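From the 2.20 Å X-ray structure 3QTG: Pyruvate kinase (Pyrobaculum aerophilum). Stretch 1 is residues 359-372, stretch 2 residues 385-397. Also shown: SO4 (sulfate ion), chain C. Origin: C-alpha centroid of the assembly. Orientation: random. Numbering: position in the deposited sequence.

Stretch 1, residues 359-372: RDRFAKGLVELAQD
Stretch 2 (385-397) TLARRIAKFRPRG

Residues 359-372 lie within a longer α-helix, whereas stretch 2 opens as a helix from Thr385; a type I turn spans Ala391 to Arg394, and the chain then runs on as loop. The helix axes approach to 9.0 Å at a signed crossing angle of -61°. Register is set by three CA-CA pairs: Ala363 with Ile390 (5.4 Å), Lys364 with Phe393 (6.2 Å) and Val367 with Pro395 (5.8 Å). Together the stretches bury 667 Å².

The small side chain of Ala363 permits the tightest of these approaches. Its CB points toward stretch 2 and lies 3.6 Å from Arg389 CG, 3.9 Å from Phe393 CE2 and 4.3 Å from Ile390 CG1. One turn later, Val367 (chi1 t) places CG2 3.8 Å from Ile390 CG2 and 4.1 Å from Phe393 CB, while its CG1 sits 4.3 Å from Pro395 CB. Ile390 is m,t.

Phe393 (chi1 -67°, chi2 -77°) points its CB toward the first helix and lays a ring face against Lys364. The Lys364 CB stands 3.9 Å from the ring centroid, 15° off the normal, a CH-π contact. Lys364 is extended through t,t,t before chi4 turns to m; its end leads away from stretch 2, and NZ makes a weak salt-bridge hydrogen bond of 3.3 Å to Glu368 OE2, one helical turn on.

Asp360 (chi1 -78°, chi2 -12°) starts sideways, but its carboxylate comes nearer to stretch 2 and gathers two cations. Arg389 NH2 donates to Asp360 OD1 at 2.7 Å (148°), and Lys392 NZ donates to the same OD1 at 2.9 Å; both are salt bridges. Arg389 reaches it as t,t,m with chi4 -82°, so that OD1 lies at the guanidinium edge, near its plane. Lys392 starts from p and then extends t,t,t. Arg389 NH1 lies over one face of the Arg359 (m,t,m, chi4 149°) guanidinium, 3.0 Å from Arg359 NH1, while Arg359 CB lies over one face of the Arg389 guanidinium; the two NH1 donors bear like charges and form no hydrogen bond.

Farther toward the start of stretch 2, Phe362 (t, chi2 80°) presents its ring edge to Leu386 (t,p), with Phe362 CE2 4.5 Å from Leu386 CD1. Arg394 has positive phi (61/57), its CB points away from the first helix, and its NH1 donates to Ala391 O at 3.0 Å, bracing the turn alongside the backbone bond from Arg394 N to Ala391 O (2.8 Å). A sulfate accepts hydrogen bonds from Leu386 N to O3 (2.9 Å) and Thr385 N to O2 (3.2 Å).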

# COMPACT_ATOMS: atom_id res chain seq x y z
N ARG A 359 15.12 -13.17 12.59
CA ARG A 359 15.82 -13.86 11.51
C ARG A 359 14.99 -13.88 10.23
O ARG A 359 15.54 -13.76 9.14
CB ARG A 359 16.24 -15.26 11.94
CG ARG A 359 17.41 -15.24 12.93
CD ARG A 359 17.71 -16.64 13.46
NE ARG A 359 16.68 -17.06 14.40
CZ ARG A 359 16.28 -18.32 14.59
NH1 ARG A 359 16.85 -19.31 13.93
NH2 ARG A 359 15.32 -18.58 15.47
N ASP A 360 13.67 -14.01 10.39
CA ASP A 360 12.72 -13.92 9.28
C ASP A 360 12.79 -12.55 8.62
O ASP A 360 12.88 -12.48 7.40
CB ASP A 360 11.28 -14.18 9.73
CG ASP A 360 10.97 -15.69 9.94
OD1 ASP A 360 11.76 -16.58 9.53
OD2 ASP A 360 9.90 -15.95 10.54
N ARG A 361 12.75 -11.47 9.42
CA ARG A 361 12.85 -10.10 8.90
C ARG A 361 14.18 -9.91 8.17
O ARG A 361 14.19 -9.36 7.09
CB ARG A 361 12.68 -9.05 10.01
CG ARG A 361 11.45 -9.30 10.86
CD ARG A 361 11.10 -8.15 11.83
NE ARG A 361 9.81 -8.43 12.46
CZ ARG A 361 8.64 -7.99 12.01
NH1 ARG A 361 8.59 -7.21 10.92
NH2 ARG A 361 7.52 -8.32 12.65
N PHE A 362 15.27 -10.42 8.73
CA PHE A 362 16.58 -10.38 8.06
C PHE A 362 16.53 -11.04 6.67
O PHE A 362 16.94 -10.43 5.67
CB PHE A 362 17.66 -11.04 8.92
CG PHE A 362 19.03 -11.15 8.26
CD1 PHE A 362 19.88 -10.06 8.21
CD2 PHE A 362 19.45 -12.36 7.70
CE1 PHE A 362 21.14 -10.17 7.64
CE2 PHE A 362 20.69 -12.48 7.12
CZ PHE A 362 21.55 -11.37 7.08
N ALA A 363 16.01 -12.28 6.62
CA ALA A 363 15.99 -13.06 5.36
C ALA A 363 15.09 -12.42 4.28
O ALA A 363 15.49 -12.29 3.13
CB ALA A 363 15.61 -14.51 5.62
N LYS A 364 13.90 -12.00 4.68
CA LYS A 364 13.00 -11.24 3.81
C LYS A 364 13.68 -9.98 3.24
O LYS A 364 13.59 -9.73 2.04
CB LYS A 364 11.74 -10.82 4.59
CG LYS A 364 10.71 -10.13 3.75
CD LYS A 364 9.41 -10.00 4.51
CE LYS A 364 8.35 -9.24 3.71
NZ LYS A 364 8.61 -7.75 3.79
N GLY A 365 14.33 -9.20 4.10
CA GLY A 365 15.02 -7.98 3.69
C GLY A 365 16.13 -8.26 2.69
O GLY A 365 16.27 -7.55 1.71
N LEU A 366 16.88 -9.33 2.92
CA LEU A 366 17.87 -9.83 1.95
C LEU A 366 17.30 -10.20 0.58
O LEU A 366 17.87 -9.83 -0.46
CB LEU A 366 18.63 -11.02 2.52
CG LEU A 366 20.12 -10.77 2.74
CD1 LEU A 366 20.38 -9.48 3.57
CD2 LEU A 366 20.68 -11.99 3.40
N VAL A 367 16.19 -10.93 0.58
CA VAL A 367 15.58 -11.41 -0.66
C VAL A 367 15.07 -10.21 -1.49
O VAL A 367 15.31 -10.16 -2.70
CB VAL A 367 14.44 -12.42 -0.36
CG1 VAL A 367 13.51 -12.59 -1.56
CG2 VAL A 367 15.04 -13.77 0.10
N GLU A 368 14.39 -9.27 -0.84
CA GLU A 368 13.88 -8.07 -1.48
C GLU A 368 15.02 -7.19 -1.96
O GLU A 368 14.94 -6.61 -3.04
CB GLU A 368 12.93 -7.30 -0.55
CG GLU A 368 11.69 -8.14 -0.26
CD GLU A 368 10.67 -7.50 0.66
OE1 GLU A 368 11.01 -6.56 1.43
OE2 GLU A 368 9.51 -7.98 0.62
N LEU A 369 16.11 -7.13 -1.20
CA LEU A 369 17.27 -6.39 -1.63
C LEU A 369 17.84 -7.02 -2.89
O LEU A 369 18.02 -6.33 -3.88
CB LEU A 369 18.32 -6.28 -0.51
CG LEU A 369 19.62 -5.51 -0.84
CD1 LEU A 369 19.40 -3.98 -1.00
CD2 LEU A 369 20.69 -5.80 0.24
N ALA A 370 18.10 -8.32 -2.88
CA ALA A 370 18.63 -8.98 -4.08
C ALA A 370 17.71 -8.77 -5.29
O ALA A 370 18.20 -8.57 -6.38
CB ALA A 370 18.87 -10.45 -3.83
N GLN A 371 16.40 -8.83 -5.06
CA GLN A 371 15.40 -8.56 -6.09
C GLN A 371 15.57 -7.14 -6.67
O GLN A 371 15.64 -6.98 -7.88
CB GLN A 371 13.98 -8.78 -5.53
CG GLN A 371 12.81 -8.50 -6.49
CD GLN A 371 12.93 -9.21 -7.85
OE1 GLN A 371 13.41 -10.34 -7.96
NE2 GLN A 371 12.49 -8.53 -8.91
N ASP A 372 15.69 -6.15 -5.79
CA ASP A 372 15.93 -4.76 -6.17
C ASP A 372 17.22 -4.50 -6.94
O ASP A 372 17.26 -3.61 -7.78
CB ASP A 372 15.92 -3.88 -4.94
CG ASP A 372 14.62 -3.20 -4.75
OD1 ASP A 372 14.42 -2.13 -5.37
OD2 ASP A 372 13.79 -3.72 -3.98
N THR A 385 19.78 -24.20 7.65
CA THR A 385 18.77 -23.33 8.29
C THR A 385 18.52 -21.96 7.58
O THR A 385 17.39 -21.60 7.28
CB THR A 385 19.11 -23.10 9.77
OG1 THR A 385 19.40 -24.37 10.40
CG2 THR A 385 17.95 -22.41 10.52
N LEU A 386 19.58 -21.21 7.31
CA LEU A 386 19.41 -19.91 6.67
C LEU A 386 18.99 -20.10 5.22
O LEU A 386 18.17 -19.32 4.70
CB LEU A 386 20.67 -19.05 6.77
CG LEU A 386 20.57 -17.61 6.22
CD1 LEU A 386 19.44 -16.78 6.87
CD2 LEU A 386 21.93 -16.89 6.33
N ALA A 387 19.53 -21.14 4.58
CA ALA A 387 19.22 -21.40 3.16
C ALA A 387 17.73 -21.61 2.98
O ALA A 387 17.11 -21.00 2.11
CB ALA A 387 19.99 -22.61 2.65
N ARG A 388 17.15 -22.48 3.81
CA ARG A 388 15.69 -22.66 3.89
C ARG A 388 14.91 -21.39 4.25
O ARG A 388 13.84 -21.14 3.69
CB ARG A 388 15.34 -23.78 4.88
CG ARG A 388 15.61 -25.18 4.32
CD ARG A 388 15.36 -26.25 5.41
NE ARG A 388 16.01 -27.52 5.08
CZ ARG A 388 15.37 -28.53 4.50
NH1 ARG A 388 14.08 -28.42 4.20
NH2 ARG A 388 16.02 -29.66 4.23
N ARG A 389 15.41 -20.60 5.19
CA ARG A 389 14.70 -19.38 5.54
C ARG A 389 14.67 -18.39 4.35
O ARG A 389 13.70 -17.70 4.15
CB ARG A 389 15.29 -18.73 6.79
CG ARG A 389 14.48 -17.53 7.29
CD ARG A 389 15.13 -16.84 8.49
NE ARG A 389 15.67 -17.79 9.45
CZ ARG A 389 14.96 -18.42 10.38
NH1 ARG A 389 15.56 -19.29 11.19
NH2 ARG A 389 13.65 -18.18 10.51
N ILE A 390 15.74 -18.35 3.57
CA ILE A 390 15.77 -17.52 2.37
C ILE A 390 14.78 -18.04 1.33
O ILE A 390 13.99 -17.25 0.79
CB ILE A 390 17.20 -17.39 1.76
CG1 ILE A 390 18.02 -16.36 2.55
CG2 ILE A 390 17.14 -16.97 0.28
CD1 ILE A 390 19.50 -16.59 2.51
N ALA A 391 14.82 -19.35 1.09
CA ALA A 391 13.95 -19.98 0.08
C ALA A 391 12.47 -19.74 0.29
O ALA A 391 11.72 -19.60 -0.68
CB ALA A 391 14.23 -21.49 -0.02
N LYS A 392 12.04 -19.70 1.55
CA LYS A 392 10.60 -19.60 1.81
C LYS A 392 10.04 -18.26 1.39
O LYS A 392 8.83 -18.13 1.23
CB LYS A 392 10.25 -19.89 3.27
CG LYS A 392 10.62 -18.81 4.25
CD LYS A 392 10.44 -19.29 5.67
CE LYS A 392 10.42 -18.10 6.60
NZ LYS A 392 10.35 -18.54 8.00
N PHE A 393 10.92 -17.26 1.21
CA PHE A 393 10.47 -15.96 0.73
C PHE A 393 10.51 -15.91 -0.77
O PHE A 393 10.28 -14.85 -1.34
CB PHE A 393 11.27 -14.80 1.35
CG PHE A 393 11.03 -14.65 2.83
CD1 PHE A 393 9.86 -14.05 3.30
CD2 PHE A 393 11.95 -15.15 3.75
CE1 PHE A 393 9.63 -13.93 4.68
CE2 PHE A 393 11.73 -15.02 5.10
CZ PHE A 393 10.57 -14.40 5.56
N ARG A 394 10.81 -17.04 -1.42
CA ARG A 394 10.64 -17.18 -2.87
C ARG A 394 11.49 -16.20 -3.70
O ARG A 394 10.96 -15.44 -4.54
CB ARG A 394 9.14 -17.13 -3.26
CG ARG A 394 8.32 -18.35 -2.75
CD ARG A 394 8.89 -19.65 -3.31
NE ARG A 394 8.12 -20.88 -3.03
CZ ARG A 394 8.41 -21.73 -2.07
NH1 ARG A 394 9.42 -21.45 -1.26
NH2 ARG A 394 7.69 -22.86 -1.89
N PRO A 395 12.82 -16.24 -3.50
CA PRO A 395 13.70 -15.45 -4.40
C PRO A 395 13.51 -15.93 -5.84
O PRO A 395 13.22 -17.12 -6.06
CB PRO A 395 15.10 -15.80 -3.91
CG PRO A 395 14.90 -17.18 -3.17
CD PRO A 395 13.58 -17.03 -2.52
N ARG A 396 13.67 -15.03 -6.81
CA ARG A 396 13.22 -15.29 -8.17
C ARG A 396 14.35 -15.80 -9.05
O ARG A 396 14.17 -15.96 -10.26
CB ARG A 396 12.61 -14.03 -8.79
CG ARG A 396 11.21 -13.69 -8.33
CD ARG A 396 10.26 -14.75 -8.81
NE ARG A 396 8.92 -14.21 -9.06
CZ ARG A 396 7.89 -14.35 -8.23
NH1 ARG A 396 8.04 -15.01 -7.08
NH2 ARG A 396 6.71 -13.84 -8.56
N GLY A 397 15.50 -16.04 -8.45
CA GLY A 397 16.65 -16.58 -9.18
C GLY A 397 17.26 -17.66 -8.32
O GLY A 397 16.89 -17.81 -7.14
S SO4 C . 22.95 -22.47 9.23
O1 SO4 C . 24.39 -22.44 9.06
O2 SO4 C . 22.53 -23.87 9.34
O3 SO4 C . 22.28 -21.85 8.09
O4 SO4 C . 22.52 -21.76 10.44